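PDB 3FTB: histidinol-phosphate aminotransferase from Clostridium acetobutylicum, which probably transfers amino groups with the help of pyridoxal 5'-phosphate, presumably in the biosynthesis of histidine. Local coordinates for residues Gly51-Leu55 against Asn248-Glu252; Leu83-Glu89 against Gln242-Ile247. All coordinates share one frame; numbering follows the deposited sequence.

Interaction 1: Gly51-Leu55 against Asn248-Glu252; sequences GIKNL and NCFAE
One water between N54, C249 and E252 is gripped by three groups and ties N54, next to helix 48-53, to the first turn of helix 249-257. It accepts a hydrogen bond from N54 ND2 at 2.9 Å and spends its own protons on C249 O, also at 2.9 Å, and on E252 OE1 at 3.0 Å. The amide of N54 thus reaches the carbonyl of C249 through the water, while the extended side chain of E252 carries OE1 to the same water. Alongside the bridge, sulfur, methyl and ring make up the rest of the contact. C249 holds its thiol between its own backbone N and carbonyl carbon (chi1 70°), which aims SG at the other segment, where it lies 3.7 Å from L55 CD2 and 3.4 Å from G51 O. The ring of F250 carries the remainder. L55 CD2 approaches F250 CE2 obliquely at 3.7 Å, the two side chains slanting across one another, and G51 C is 3.8 Å from F250 CE1. G51 O sits over one face of that ring, and C249 SG lies over the same face, toward the rim. G51, with no side chain, lets the ring lie against the helix backbone. The surroundings extend the packing into the dimer, for F250 stacks on F250 of the second subunit, and F44 of that subunit packs on both F250 and L55. The contact is thus helix packing at the subunit interface, consistent with the dimers of class I/II aminotransferases.

Interaction 2: Leu83-Glu89 against Gln242-Ile247; sequences LGNGASE and QNPWNI. With PO4 (phosphate ion), chain E.
The turn that leads from strand 80-84, an outermost strand of the seven-stranded sheet, into helix 87-95 is held against the loop before helix 249-257 by the amide of N246. N246 ND2 gives a hydrogen bond to L83 O at 3.1 Å, nearly straight at the hydrogen (161°), with the donor standing well above the carbonyl plane. The same nitrogen donates to E89 OE1 at 3.2 Å. Both acceptors lie close to the amide plane of N246, so the two bonds together fix its rotation; CG of N246 stands between the backbone N and the carbonyl carbon (chi1 65°), which brings ND2 to both. E89 OE1 is itself shared: N246 meets it on its syn side, whereas N85 N approaches nearly along the C-O axis at 2.6 Å. The carboxylate and the N246 amide are turned 77° apart. By reaching back from the first turn of the helix to N85 N, E89 braces the strand-to-helix turn, in which N85 is the centre of an inverse gamma turn. In class I/II aminotransferases the turn at the start of this helix in the large domain commonly holds the cofactor's phosphate; consistent with this, A87 N donates to PO4 O2 at 2.9 Å and S88 N to PO4 O1 at 3.0 Å, while T214 and R223 complete the hold on the ion, probably taken up from the crystallisation liquor. Apolar packing finishes the contact: I247 CG1 rests on L83 CB at 3.7 Å, and I247 CD1 touches G84 C at 3.5 Å. The amide of N85 turns instead to the second subunit, where ND2 bonds to the backbone O of N246, and N246 O of this chain receives the reciprocal bond.

The centres of interactions 1 and 2 lie about 15 Å apart, on the same side of the chain's centre, and they join directly: 242-247 runs straight into 248-252, the beginning of helix 249-257, and I247 CG2 packs against E252 N. Along the chain the order is 51-55, 83-89, 242-247, 248-252, so the pairing of interaction 2 falls within the span bracketed by interaction 1. One continuous piece of chain therefore meets helix 48-53 at one end and the edge of the seven-stranded sheet at the other. Y63 borders both contacts, and both reach the second subunit, linking the phosphate-holding turn to the dimer interface.

Interaction 1: Gly51-Leu55 against Asn248-Glu252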
loop_
_atom_site.group_PDB
_atom_site.type_symbol
_atom_site.label_atom_id
_atom_site.label_comp_id
_atom_site.label_asym_id
_atom_site.label_seq_id
_atom_site.Cartn_x
_atom_site.Cartn_y
_atom_site.Cartn_z
ATOM N N GLY A 51 8.301 4.370 -15.388
ATOM C CA GLY A 51 7.135 4.094 -14.572
ATOM C C GLY A 51 5.957 3.516 -15.339
ATOM O O GLY A 51 5.413 2.486 -14.955
ATOM N N ILE A 52 5.555 4.180 -16.420
ATOM C CA ILE A 52 4.449 3.701 -17.251
ATOM C C ILE A 52 4.674 2.301 -17.831
ATOM O O ILE A 52 3.759 1.480 -17.869
ATOM C CB ILE A 52 4.142 4.666 -18.405
ATOM C CG1 ILE A 52 3.899 6.074 -17.866
ATOM C CG2 ILE A 52 2.915 4.190 -19.170
ATOM C CD1 ILE A 52 3.544 7.071 -18.936
ATOM N N LYS A 53 5.895 2.036 -18.283
ATOM C CA LYS A 53 6.234 0.736 -18.861
ATOM C C LYS A 53 5.936 -0.384 -17.876
ATOM O O LYS A 53 5.265 -1.365 -18.206
ATOM C CB LYS A 53 7.716 0.678 -19.253
ATOM C CG LYS A 53 8.085 -0.526 -20.125
ATOM C CD LYS A 53 9.582 -0.583 -20.430
ATOM C CE LYS A 53 10.281 -1.709 -19.674
ATOM N NZ LYS A 53 10.059 -3.043 -20.314
ATOM N N ASN A 54 6.446 -0.228 -16.665
ATOM C CA ASN A 54 6.308 -1.248 -15.639
ATOM C C ASN A 54 4.883 -1.366 -15.096
ATOM O O ASN A 54 4.604 -2.235 -14.270
ATOM C CB ASN A 54 7.302 -0.985 -14.507
ATOM C CG ASN A 54 8.747 -0.890 -15.009
ATOM O OD1 ASN A 54 9.189 -1.685 -15.844
ATOM N ND2 ASN A 54 9.482 0.083 -14.494
ATOM N N LEU A 55 3.990 -0.492 -15.558
ATOM C CA LEU A 55 2.580 -0.589 -15.188
ATOM C C LEU A 55 2.053 -1.967 -15.516
ATOM O O LEU A 55 1.194 -2.502 -14.811
ATOM C CB LEU A 55 1.733 0.430 -15.950
ATOM C CG LEU A 55 1.513 1.802 -15.327
ATOM C CD1 LEU A 55 0.612 2.613 -16.241
ATOM C CD2 LEU A 55 0.899 1.641 -13.954
ATOM N N ASN A 248 3.771 0.270 -5.227
ATOM C CA ASN A 248 3.420 0.505 -6.632
ATOM C C ASN A 248 4.631 0.898 -7.487
ATOM O O ASN A 248 5.661 1.323 -6.961
ATOM C CB ASN A 248 2.337 1.580 -6.740
ATOM C CG ASN A 248 2.893 2.987 -6.581
ATOM O OD1 ASN A 248 2.805 3.581 -5.507
ATOM N ND2 ASN A 248 3.462 3.528 -7.651
ATOM N N CYS A 249 4.498 0.777 -8.807
ATOM C CA CYS A 249 5.629 0.961 -9.717
ATOM C C CYS A 249 6.192 2.390 -9.809
ATOM O O CYS A 249 7.397 2.571 -10.021
ATOM C CB CYS A 249 5.300 0.412 -11.117
ATOM S SG CYS A 249 4.069 1.326 -12.099
ATOM N N PHE A 250 5.339 3.399 -9.663
ATOM C CA PHE A 250 5.799 4.791 -9.706
ATOM C C PHE A 250 6.615 5.115 -8.457
ATOM O O PHE A 250 7.679 5.743 -8.531
ATOM C CB PHE A 250 4.616 5.750 -9.841
ATOM C CG PHE A 250 3.886 5.624 -11.147
ATOM C CD1 PHE A 250 4.414 6.173 -12.307
ATOM C CD2 PHE A 250 2.670 4.954 -11.220
ATOM C CE1 PHE A 250 3.737 6.054 -13.512
ATOM C CE2 PHE A 250 1.999 4.834 -12.425
ATOM C CZ PHE A 250 2.536 5.382 -13.571
ATOM N N ALA A 251 6.105 4.677 -7.310
ATOM C CA ALA A 251 6.827 4.798 -6.056
ATOM C C ALA A 251 8.216 4.218 -6.247
ATOM O O ALA A 251 9.215 4.858 -5.921
ATOM C CB ALA A 251 6.089 4.057 -4.947
ATOM N N GLU A 252 8.275 3.007 -6.791
ATOM C CA GLU A 252 9.547 2.359 -7.087
ATOM C C GLU A 252 10.399 3.224 -8.005
ATOM O O GLU A 252 11.595 3.395 -7.763
ATOM C CB GLU A 252 9.307 0.997 -7.728
ATOM C CG GLU A 252 10.550 0.207 -8.006
ATOM C CD GLU A 252 10.240 -1.119 -8.670
ATOM O OE1 GLU A 252 9.407 -1.137 -9.602
ATOM O OE2 GLU A 252 10.823 -2.144 -8.259
HETATM O O HOH W 1 8.759 0.824 -11.828
#

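Interaction 2: Leu83-Glu89 against Gln242-Ile247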
loop_
_atom_site.group_PDB
_atom_site.type_symbol
_atom_site.label_atom_id
_atom_site.label_comp_id
_atom_site.label_asym_id
_atom_site.label_seq_id
_atom_site.Cartn_x
_atom_site.Cartn_y
_atom_site.Cartn_z
ATOM N N LEU A 83 10.120 -1.899 3.110
ATOM C CA LEU A 83 9.444 -0.972 2.204
ATOM C C LEU A 83 8.014 -0.747 2.673
ATOM O O LEU A 83 7.342 -1.670 3.126
ATOM C CB LEU A 83 9.467 -1.502 0.764
ATOM C CG LEU A 83 10.884 -1.868 0.318
ATOM C CD1 LEU A 83 10.885 -2.529 -1.050
ATOM C CD2 LEU A 83 11.797 -0.651 0.340
ATOM N N GLY A 84 7.555 0.491 2.586
ATOM C CA GLY A 84 6.220 0.797 3.043
ATOM C C GLY A 84 5.447 1.676 2.090
ATOM O O GLY A 84 6.004 2.570 1.446
ATOM N N ASN A 85 4.153 1.394 1.993
ATOM C CA ASN A 85 3.206 2.273 1.340
ATOM C C ASN A 85 3.099 3.530 2.209
ATOM O O ASN A 85 2.132 3.706 2.952
ATOM C CB ASN A 85 1.858 1.556 1.221
ATOM C CG ASN A 85 0.939 2.180 0.186
ATOM O OD1 ASN A 85 1.363 2.556 -0.910
ATOM N ND2 ASN A 85 -0.340 2.270 0.527
ATOM N N GLY A 86 4.116 4.389 2.120
ATOM C CA GLY A 86 4.246 5.554 2.980
ATOM C C GLY A 86 5.075 5.223 4.218
ATOM O O GLY A 86 5.245 4.052 4.554
ATOM N N ALA A 87 5.601 6.233 4.905
ATOM C CA ALA A 87 6.241 5.987 6.204
ATOM C C ALA A 87 5.223 5.469 7.228
ATOM O O ALA A 87 5.574 4.756 8.175
ATOM C CB ALA A 87 6.925 7.244 6.727
ATOM N N SER A 88 3.959 5.831 7.025
ATOM C CA SER A 88 2.881 5.432 7.921
ATOM C C SER A 88 2.928 3.953 8.241
ATOM O O SER A 88 2.742 3.546 9.384
ATOM C CB SER A 88 1.527 5.750 7.290
ATOM O OG SER A 88 1.496 7.072 6.797
ATOM N N GLU A 89 3.158 3.147 7.213
ATOM C CA GLU A 89 3.092 1.702 7.355
ATOM C C GLU A 89 4.172 1.230 8.326
ATOM O O GLU A 89 3.965 0.309 9.120
ATOM C CB GLU A 89 3.233 1.020 5.980
ATOM C CG GLU A 89 2.723 -0.430 5.919
ATOM C CD GLU A 89 2.991 -1.141 4.576
ATOM O OE1 GLU A 89 3.329 -0.463 3.586
ATOM O OE2 GLU A 89 2.857 -2.386 4.506
ATOM N N GLN A 242 3.838 -7.950 6.400
ATOM C CA GLN A 242 3.359 -7.206 5.237
ATOM C C GLN A 242 2.759 -8.064 4.127
ATOM O O GLN A 242 2.581 -9.276 4.267
ATOM C CB GLN A 242 4.486 -6.364 4.646
ATOM C CG GLN A 242 5.044 -5.334 5.600
ATOM C CD GLN A 242 6.121 -4.494 4.958
ATOM O OE1 GLN A 242 5.842 -3.421 4.428
ATOM N NE2 GLN A 242 7.358 -4.989 4.980
ATOM N N ASN A 243 2.456 -7.405 3.014
ATOM C CA ASN A 243 1.971 -8.076 1.824
ATOM C C ASN A 243 2.926 -7.839 0.653
ATOM O O ASN A 243 3.332 -6.703 0.394
ATOM C CB ASN A 243 0.575 -7.568 1.483
ATOM C CG ASN A 243 -0.215 -8.553 0.663
ATOM O OD1 ASN A 243 -0.595 -8.267 -0.471
ATOM N ND2 ASN A 243 -0.462 -9.730 1.228
ATOM N N PRO A 244 3.303 -8.915 -0.046
ATOM C CA PRO A 244 4.180 -8.828 -1.219
ATOM C C PRO A 244 3.634 -7.826 -2.236
ATOM O O PRO A 244 2.434 -7.558 -2.253
ATOM C CB PRO A 244 4.141 -10.242 -1.781
ATOM C CG PRO A 244 3.875 -11.100 -0.575
ATOM C CD PRO A 244 2.934 -10.303 0.273
ATOM N N TRP A 245 4.521 -7.272 -3.055
ATOM C CA TRP A 245 4.216 -6.117 -3.904
ATOM C C TRP A 245 3.402 -4.966 -3.264
ATOM O O TRP A 245 2.496 -4.429 -3.900
ATOM C CB TRP A 245 3.529 -6.580 -5.185
ATOM C CG TRP A 245 4.257 -7.670 -5.869
ATOM C CD1 TRP A 245 5.411 -7.560 -6.591
ATOM C CD2 TRP A 245 3.888 -9.053 -5.908
ATOM N NE1 TRP A 245 5.783 -8.793 -7.072
ATOM C CE2 TRP A 245 4.862 -9.724 -6.670
ATOM C CE3 TRP A 245 2.823 -9.789 -5.375
ATOM C CZ2 TRP A 245 4.807 -11.096 -6.909
ATOM C CZ3 TRP A 245 2.775 -11.150 -5.611
ATOM C CH2 TRP A 245 3.757 -11.790 -6.370
ATOM N N ASN A 246 3.720 -4.563 -2.037
ATOM C CA ASN A 246 2.994 -3.447 -1.420
ATOM C C ASN A 246 3.391 -2.078 -1.988
ATOM O O ASN A 246 2.807 -1.050 -1.637
ATOM C CB ASN A 246 3.186 -3.442 0.096
ATOM C CG ASN A 246 4.627 -3.182 0.496
ATOM O OD1 ASN A 246 5.564 -3.681 -0.132
ATOM N ND2 ASN A 246 4.810 -2.397 1.545
ATOM N N ILE A 247 4.394 -2.069 -2.858
ATOM C CA ILE A 247 4.951 -0.831 -3.403
ATOM C C ILE A 247 4.616 -0.693 -4.881
ATOM O O ILE A 247 5.109 -1.450 -5.697
ATOM C CB ILE A 247 6.496 -0.800 -3.236
ATOM C CG1 ILE A 247 6.888 -1.039 -1.780
ATOM C CG2 ILE A 247 7.098 0.501 -3.752
ATOM C CD1 ILE A 247 6.158 -0.155 -0.800
HETATM P P PO4 E . 3.700 9.266 5.011
HETATM O O1 PO4 E . 2.980 7.946 5.118
HETATM O O2 PO4 E . 5.139 9.040 4.654
HETATM O O3 PO4 E . 3.096 10.120 3.926
HETATM O O4 PO4 E . 3.631 9.953 6.350
#